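Local atomic coordinates of 3-oxo-tetronate kinase (Haemophilus influenzae, PDB entry 1YZY), a protein that catalyses the ATP-dependent phosphorylation of 3-oxo-tetronate to 3-oxo-tetronate 4-phosphate. Residues 30-35 / 44-49; 203-208 / 224-229; 240-245 / 372-377. One frame throughout, in Å; residues are numbered along the deposited sequence.

Overall arrangement
The three contacts illustrate how the chemistry of a contact follows its place in the fold. Contact 2 is a buried meeting of helices 202-210 and 221-232, without a hydrogen bond across it, carried by one tyrosine ring, the beta carbons of Leu204 and Glu205, and the methyl of Ala208. Contacts 1 and 3 are partly buried and work the other way: in each a loop meets a strand through one backbone hydrogen bond, with side chains filling in around it. They are also related in position, since strand 26-30, which leads into contact 1, neighbours strand 369-375 of contact 3 in antiparallel fashion. The centres lie about 22 to 24 Å apart, and no two contacts touch.

Contact 1 (30-35 / 44-49); sequences NGVPTQ and IVISLK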
# COMPACT_ATOMS: atom_id res chain seq x y z
N ASN A 30 -0.19 -7.56 -6.54
CA ASN A 30 1.24 -7.35 -6.29
C ASN A 30 1.99 -7.88 -7.51
O ASN A 30 2.17 -9.08 -7.67
CB ASN A 30 1.68 -8.07 -5.02
CG ASN A 30 0.88 -7.65 -3.79
OD1 ASN A 30 0.62 -6.47 -3.58
ND2 ASN A 30 0.49 -8.63 -2.98
N GLY A 31 2.41 -6.97 -8.39
CA GLY A 31 3.10 -7.34 -9.61
C GLY A 31 2.07 -7.50 -10.71
O GLY A 31 0.88 -7.61 -10.42
N VAL A 32 2.49 -7.45 -11.97
CA VAL A 32 1.54 -7.61 -13.08
C VAL A 32 1.03 -9.05 -13.12
O VAL A 32 1.83 -9.99 -13.23
CB VAL A 32 2.17 -7.26 -14.45
CG1 VAL A 32 1.13 -7.38 -15.56
CG2 VAL A 32 2.73 -5.85 -14.41
N PRO A 33 -0.29 -9.25 -13.02
CA PRO A 33 -0.94 -10.57 -13.04
C PRO A 33 -0.86 -11.29 -14.38
O PRO A 33 -0.87 -10.65 -15.43
CB PRO A 33 -2.39 -10.24 -12.68
CG PRO A 33 -2.27 -8.97 -11.88
CD PRO A 33 -1.27 -8.20 -12.68
N THR A 34 -0.76 -12.62 -14.33
CA THR A 34 -0.70 -13.43 -15.55
C THR A 34 -2.06 -14.03 -15.90
O THR A 34 -2.25 -14.58 -16.99
CB THR A 34 0.37 -14.55 -15.46
OG1 THR A 34 0.15 -15.35 -14.29
CG2 THR A 34 1.77 -13.95 -15.41
N GLN A 35 -3.02 -13.89 -14.99
CA GLN A 35 -4.39 -14.37 -15.18
C GLN A 35 -5.39 -13.22 -14.98
O GLN A 35 -5.19 -12.35 -14.12
CB GLN A 35 -4.71 -15.50 -14.18
CG GLN A 35 -3.92 -16.80 -14.36
CD GLN A 35 -4.25 -17.54 -15.66
OE1 GLN A 35 -3.36 -18.02 -16.36
NE2 GLN A 35 -5.54 -17.65 -15.96
N ILE A 44 -8.47 -1.03 -9.39
CA ILE A 44 -7.47 -2.08 -9.30
C ILE A 44 -6.12 -1.38 -9.23
O ILE A 44 -5.80 -0.57 -10.09
CB ILE A 44 -7.47 -3.02 -10.52
CG1 ILE A 44 -8.85 -3.64 -10.70
CG2 ILE A 44 -6.43 -4.12 -10.32
CD1 ILE A 44 -9.00 -4.41 -12.00
N VAL A 45 -5.36 -1.67 -8.18
CA VAL A 45 -4.04 -1.09 -7.98
C VAL A 45 -2.96 -2.15 -8.23
O VAL A 45 -3.00 -3.22 -7.63
CB VAL A 45 -3.87 -0.59 -6.52
CG1 VAL A 45 -2.51 0.07 -6.35
CG2 VAL A 45 -4.98 0.37 -6.15
N ILE A 46 -2.01 -1.88 -9.12
CA ILE A 46 -0.92 -2.82 -9.36
C ILE A 46 0.36 -2.28 -8.73
O ILE A 46 0.82 -1.19 -9.05
CB ILE A 46 -0.69 -3.11 -10.87
CG1 ILE A 46 -1.88 -3.88 -11.43
CG2 ILE A 46 0.60 -3.93 -11.08
CD1 ILE A 46 -1.73 -4.24 -12.89
N SER A 47 0.87 -3.02 -7.76
CA SER A 47 2.08 -2.68 -7.02
C SER A 47 3.35 -3.16 -7.74
O SER A 47 3.48 -4.34 -8.08
CB SER A 47 2.00 -3.31 -5.61
OG SER A 47 3.26 -3.76 -5.14
N LEU A 48 4.26 -2.22 -8.01
CA LEU A 48 5.51 -2.53 -8.69
C LEU A 48 6.71 -2.17 -7.81
O LEU A 48 6.54 -1.80 -6.64
CB LEU A 48 5.61 -1.76 -10.02
CG LEU A 48 4.56 -1.96 -11.11
CD1 LEU A 48 4.72 -0.88 -12.18
CD2 LEU A 48 4.66 -3.34 -11.74
N LYS A 49 7.91 -2.37 -8.34
CA LYS A 49 9.15 -2.04 -7.64
C LYS A 49 9.91 -1.13 -8.61
O LYS A 49 11.11 -1.30 -8.83
CB LYS A 49 9.98 -3.32 -7.38
CG LYS A 49 9.33 -4.37 -6.47
CD LYS A 49 10.20 -5.64 -6.42
CE LYS A 49 9.50 -6.82 -5.73
NZ LYS A 49 9.45 -6.70 -4.25
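Gly31 N donates a hydrogen bond of 2.9 Å to Ser47 O, approaching within the plane of the carbonyl. The bond is bent, with 133° at the hydrogen. Gly31 has a positive phi of 92° with an extended psi; a beta carbon at these backbone angles would press on the carbonyl oxygen of Asn30, so the turn in the chain suits a residue without a side chain. Just before it, Asn30 pairs with Ser47 as a parallel beta bridge. Their side chains stand on the same face of the sheet, where Asn30 OD1 comes only loosely near Ser47 CB, at 4.0 Å, and both residues touch Phe9 of helix 9-20.

Beyond the bridge the contact becomes mainly side-chain packing. Ile46 meets the departing loop with both of its branches: CG2 lies 3.7 Å from Gly31 O, while the longer branch runs on, extended about chi2 (-178°), until CD1 meets Pro33 CD tip to tip at 4.0 Å. Trp68 of helix 55-71 touches both Pro33 and Ile46. Next to Pro33, the side chains of Val32 and Leu48 cross obliquely, Val32 CG2 touching Leu48 CD2 at 4.1 Å, and Leu48 in turn rests on Ile5 of strand 3-6. The whole is characteristic of the end of a parallel strand pair in an alpha/beta fold: strands 26-30 and 43-47 of the sugar-binding domain run side by side, and this bridge and hydrogen bond lie where the chain leaves strand 26-30.

Contact 2 (203-208 / 224-229); sequences QLEVLA and GAYMAA
Tyr226 lays its ring against the helix at Leu204 and Glu205, and this one side chain provides the largest share of the contact. Glu205 N sits over one face of the ring, 4.0 Å from Tyr226 CG. Leu204 CB approaches obliquely and reaches CD1 of Tyr226 at 3.6 Å, and Glu205 CB meets CD2 of Tyr226 at 3.8 Å; the two beta carbons lie on one side of the ring plane, each near a different ortho carbon. The Glu205 chain then slants across the tyrosine, its carboxylate plane turned 36° from that of the ring.

One helical turn on from Leu204, Ala208 CB sits against the Tyr226 backbone and beta carbon. This methyl group is 3.6 Å from Tyr226 O and 3.8 Å from Tyr226 CB, and it also meets the first part of the next side chain, with Met227 CG 4.2 Å away. The backbones are close here, and the short helix axes pass 8.4 Å apart at a crossing angle of -62°.

The ring is positioned from both ends. At its base, CG is anti to the carbonyl carbon (chi1 -81°), which is part of what sets the ring on its side of helix 202-210. At its far end the Tyr226 hydroxyl is hydrogen-bonded to Asn201 ND2, just ahead of that helix. Outward from the contact, helix 202-210 is backed by Val179 and Phe183 of helix 176-188, which receive Val206 and Leu207 respectively, whereas helix 221-232 puts Ala225 and Ala228 against Phe18 and Leu19 of helix 9-20; strand 216-219 links the two helices along the chain.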
# COMPACT_ATOMS: atom_id res chain seq x y z
N GLN A 203 -8.31 22.00 -2.18
CA GLN A 203 -7.70 22.18 -3.49
C GLN A 203 -7.63 20.86 -4.27
O GLN A 203 -7.60 20.86 -5.50
CB GLN A 203 -6.29 22.78 -3.37
CG GLN A 203 -6.23 24.29 -3.36
CD GLN A 203 -6.26 24.88 -1.96
OE1 GLN A 203 -7.31 25.32 -1.49
NE2 GLN A 203 -5.11 24.92 -1.31
N LEU A 204 -7.53 19.74 -3.54
CA LEU A 204 -7.47 18.41 -4.16
C LEU A 204 -8.87 17.99 -4.59
O LEU A 204 -9.05 17.25 -5.56
CB LEU A 204 -6.88 17.37 -3.19
CG LEU A 204 -5.41 17.60 -2.83
CD1 LEU A 204 -5.03 16.71 -1.67
CD2 LEU A 204 -4.51 17.37 -4.05
N GLU A 205 -9.85 18.49 -3.84
CA GLU A 205 -11.26 18.25 -4.10
C GLU A 205 -11.65 18.95 -5.42
O GLU A 205 -12.45 18.44 -6.20
CB GLU A 205 -12.06 18.78 -2.92
CG GLU A 205 -13.54 18.45 -2.89
CD GLU A 205 -14.18 18.77 -1.55
OE1 GLU A 205 -15.32 18.32 -1.31
OE2 GLU A 205 -13.54 19.45 -0.72
N VAL A 206 -11.09 20.14 -5.63
CA VAL A 206 -11.34 20.93 -6.84
C VAL A 206 -10.67 20.23 -8.03
O VAL A 206 -11.29 20.05 -9.08
CB VAL A 206 -10.75 22.36 -6.70
CG1 VAL A 206 -10.76 23.09 -8.05
CG2 VAL A 206 -11.54 23.16 -5.67
N LEU A 207 -9.40 19.88 -7.87
CA LEU A 207 -8.63 19.19 -8.90
C LEU A 207 -9.31 17.88 -9.28
O LEU A 207 -9.48 17.58 -10.46
CB LEU A 207 -7.19 18.91 -8.44
CG LEU A 207 -6.26 18.28 -9.49
CD1 LEU A 207 -6.27 19.11 -10.76
CD2 LEU A 207 -4.85 18.18 -8.95
N ALA A 208 -9.72 17.11 -8.27
CA ALA A 208 -10.41 15.84 -8.49
C ALA A 208 -11.56 15.99 -9.46
O ALA A 208 -11.78 15.15 -10.34
CB ALA A 208 -10.92 15.29 -7.16
N GLY A 224 -5.81 10.83 -5.53
CA GLY A 224 -6.53 9.57 -5.70
C GLY A 224 -7.67 9.44 -4.73
O GLY A 224 -8.72 8.90 -5.09
N ALA A 225 -7.44 9.88 -3.49
CA ALA A 225 -8.44 9.84 -2.42
C ALA A 225 -9.66 10.68 -2.77
O ALA A 225 -10.81 10.25 -2.59
CB ALA A 225 -7.83 10.35 -1.14
N TYR A 226 -9.42 11.90 -3.25
CA TYR A 226 -10.51 12.79 -3.61
C TYR A 226 -11.22 12.37 -4.88
O TYR A 226 -12.38 12.72 -5.08
CB TYR A 226 -10.03 14.24 -3.66
CG TYR A 226 -9.99 14.83 -2.27
CD1 TYR A 226 -8.82 14.81 -1.52
CD2 TYR A 226 -11.15 15.29 -1.66
CE1 TYR A 226 -8.80 15.23 -0.19
CE2 TYR A 226 -11.15 15.71 -0.33
CZ TYR A 226 -9.98 15.68 0.39
OH TYR A 226 -9.98 16.08 1.71
N MET A 227 -10.52 11.62 -5.72
CA MET A 227 -11.12 11.09 -6.95
C MET A 227 -12.07 9.96 -6.58
O MET A 227 -13.09 9.74 -7.24
CB MET A 227 -10.04 10.58 -7.90
CG MET A 227 -9.14 11.67 -8.44
SD MET A 227 -7.99 11.02 -9.65
CE MET A 227 -9.06 10.88 -11.06
N ALA A 228 -11.70 9.19 -5.56
CA ALA A 228 -12.54 8.10 -5.06
C ALA A 228 -13.78 8.71 -4.40
O ALA A 228 -14.90 8.28 -4.66
CB ALA A 228 -11.76 7.28 -4.05
N ALA A 229 -13.57 9.73 -3.57
CA ALA A 229 -14.67 10.40 -2.89
C ALA A 229 -15.66 11.01 -3.88
O ALA A 229 -16.86 11.03 -3.61
CB ALA A 229 -14.15 11.48 -1.93

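Contact 3 (240-245 / 372-377); sequences AFTPTK and IGKQIA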
# COMPACT_ATOMS: atom_id res chain seq x y z
N ALA A 240 -17.11 -1.56 4.07
CA ALA A 240 -16.08 -2.39 3.46
C ALA A 240 -16.20 -3.74 4.18
O ALA A 240 -16.48 -3.79 5.38
CB ALA A 240 -14.71 -1.77 3.67
N PHE A 241 -16.00 -4.82 3.43
CA PHE A 241 -16.12 -6.17 3.98
C PHE A 241 -15.19 -6.53 5.13
O PHE A 241 -14.15 -5.90 5.34
CB PHE A 241 -15.97 -7.20 2.86
CG PHE A 241 -14.54 -7.38 2.37
CD1 PHE A 241 -13.64 -8.19 3.06
CD2 PHE A 241 -14.11 -6.74 1.21
CE1 PHE A 241 -12.33 -8.37 2.61
CE2 PHE A 241 -12.80 -6.90 0.75
CZ PHE A 241 -11.91 -7.72 1.45
N THR A 242 -15.60 -7.56 5.87
CA THR A 242 -14.84 -8.13 6.98
C THR A 242 -14.94 -9.66 6.79
O THR A 242 -15.67 -10.14 5.92
CB THR A 242 -15.37 -7.69 8.39
OG1 THR A 242 -16.79 -7.89 8.48
CG2 THR A 242 -15.05 -6.24 8.65
N PRO A 243 -14.13 -10.44 7.53
CA PRO A 243 -14.25 -11.89 7.34
C PRO A 243 -15.60 -12.42 7.80
O PRO A 243 -16.21 -11.88 8.73
CB PRO A 243 -13.14 -12.43 8.24
CG PRO A 243 -12.14 -11.34 8.24
CD PRO A 243 -13.00 -10.13 8.41
N THR A 244 -16.10 -13.43 7.11
CA THR A 244 -17.35 -14.06 7.52
C THR A 244 -16.97 -15.10 8.56
O THR A 244 -15.80 -15.48 8.66
CB THR A 244 -18.08 -14.74 6.33
OG1 THR A 244 -17.12 -15.19 5.36
CG2 THR A 244 -19.06 -13.76 5.68
N LYS A 245 -17.93 -15.53 9.38
CA LYS A 245 -17.65 -16.52 10.42
C LYS A 245 -16.93 -17.76 9.89
O LYS A 245 -17.43 -18.46 8.99
CB LYS A 245 -18.94 -16.93 11.14
CG LYS A 245 -19.18 -16.18 12.46
CD LYS A 245 -18.72 -17.00 13.67
CE LYS A 245 -17.23 -17.32 13.65
NZ LYS A 245 -16.37 -16.10 13.59
N ILE A 372 -9.35 -5.20 -1.02
CA ILE A 372 -9.16 -4.45 0.23
C ILE A 372 -10.47 -4.19 0.97
O ILE A 372 -11.46 -3.72 0.38
CB ILE A 372 -8.47 -3.12 -0.13
CG1 ILE A 372 -7.35 -3.35 -1.15
CG2 ILE A 372 -7.89 -2.48 1.14
CD1 ILE A 372 -6.07 -3.90 -0.57
N GLY A 373 -10.47 -4.51 2.26
CA GLY A 373 -11.65 -4.35 3.09
C GLY A 373 -11.53 -3.37 4.24
O GLY A 373 -10.62 -2.54 4.28
N LYS A 374 -12.45 -3.50 5.20
CA LYS A 374 -12.52 -2.62 6.36
C LYS A 374 -11.23 -2.45 7.14
O LYS A 374 -10.52 -3.41 7.43
CB LYS A 374 -13.64 -3.05 7.28
CG LYS A 374 -14.26 -1.93 8.09
CD LYS A 374 -15.67 -2.31 8.46
CE LYS A 374 -16.28 -1.31 9.41
NZ LYS A 374 -17.60 -1.82 9.87
N GLN A 375 -10.95 -1.20 7.50
CA GLN A 375 -9.75 -0.84 8.23
C GLN A 375 -9.82 -1.21 9.71
O GLN A 375 -10.67 -0.71 10.45
CB GLN A 375 -9.50 0.67 8.07
CG GLN A 375 -8.24 1.19 8.74
CD GLN A 375 -7.93 2.64 8.39
OE1 GLN A 375 -7.55 2.95 7.27
NE2 GLN A 375 -8.09 3.52 9.36
N ILE A 376 -8.94 -2.12 10.12
CA ILE A 376 -8.86 -2.57 11.50
C ILE A 376 -8.13 -1.49 12.29
O ILE A 376 -8.50 -1.16 13.41
CB ILE A 376 -8.05 -3.89 11.61
CG1 ILE A 376 -8.76 -5.01 10.86
CG2 ILE A 376 -7.84 -4.28 13.06
CD1 ILE A 376 -7.93 -6.26 10.74
N ALA A 377 -7.07 -0.98 11.68
CA ALA A 377 -6.25 0.08 12.26
C ALA A 377 -5.58 0.79 11.08
O ALA A 377 -5.55 0.25 9.97
CB ALA A 377 -5.19 -0.52 13.20
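In Phe241 the first torsion, chi1 74°, sets CG between the backbone N and the carbonyl carbon, whereas Lys374 has CG anti to its backbone N and continues extended. Phe241 meets Gly373, its ring lying against the strand although the bond from CA to CB points away from it. Lys374 lies beside Thr242 and leads its end away from residues 240-245.

The phenylalanine ring covers bare backbone. Gly373 CA lies over its face, 3.8 Å from the ring centroid and 16° off the normal, a CH-pi contact displaced toward the rim; Phe241 CZ also comes 3.6 Å from Gly373 N. The backbone of the same residue is engaged too, for Phe241 O accepts a hydrogen bond of 2.9 Å from Lys374 N. The bond is nearly straight, at 165°, and lies in the carbonyl plane. Gly373 has no side chain, and a beta carbon on it would run into Phe241 O, so its absence leaves room for that oxygen.

Ala240 CB packs tightly on the strand, 3.2 Å from Lys374 N. Thr242 and the lysine lie side by side, pointing the same way, with Thr242 CG2 3.7 Å from Lys374 CB, while CD of Lys374 passes 3.5 Å from Ala240 O. The amino group ends in a weak hydrogen bond to Thr238 O.

Ile372 is bonded through its backbone to Thr26, and Gly373 and Lys374 to Trp382, placing strand 369-375 between strands 26-30 and 380-385. The strand runs on into a classic beta bulge at Ile376 and Ala377. Because it pairs with strand 26-30 of the sugar-binding domain, the loop between helix 221-232 and strand 248-252 is fastened probably where the sugar-binding and nucleotide-binding domains meet.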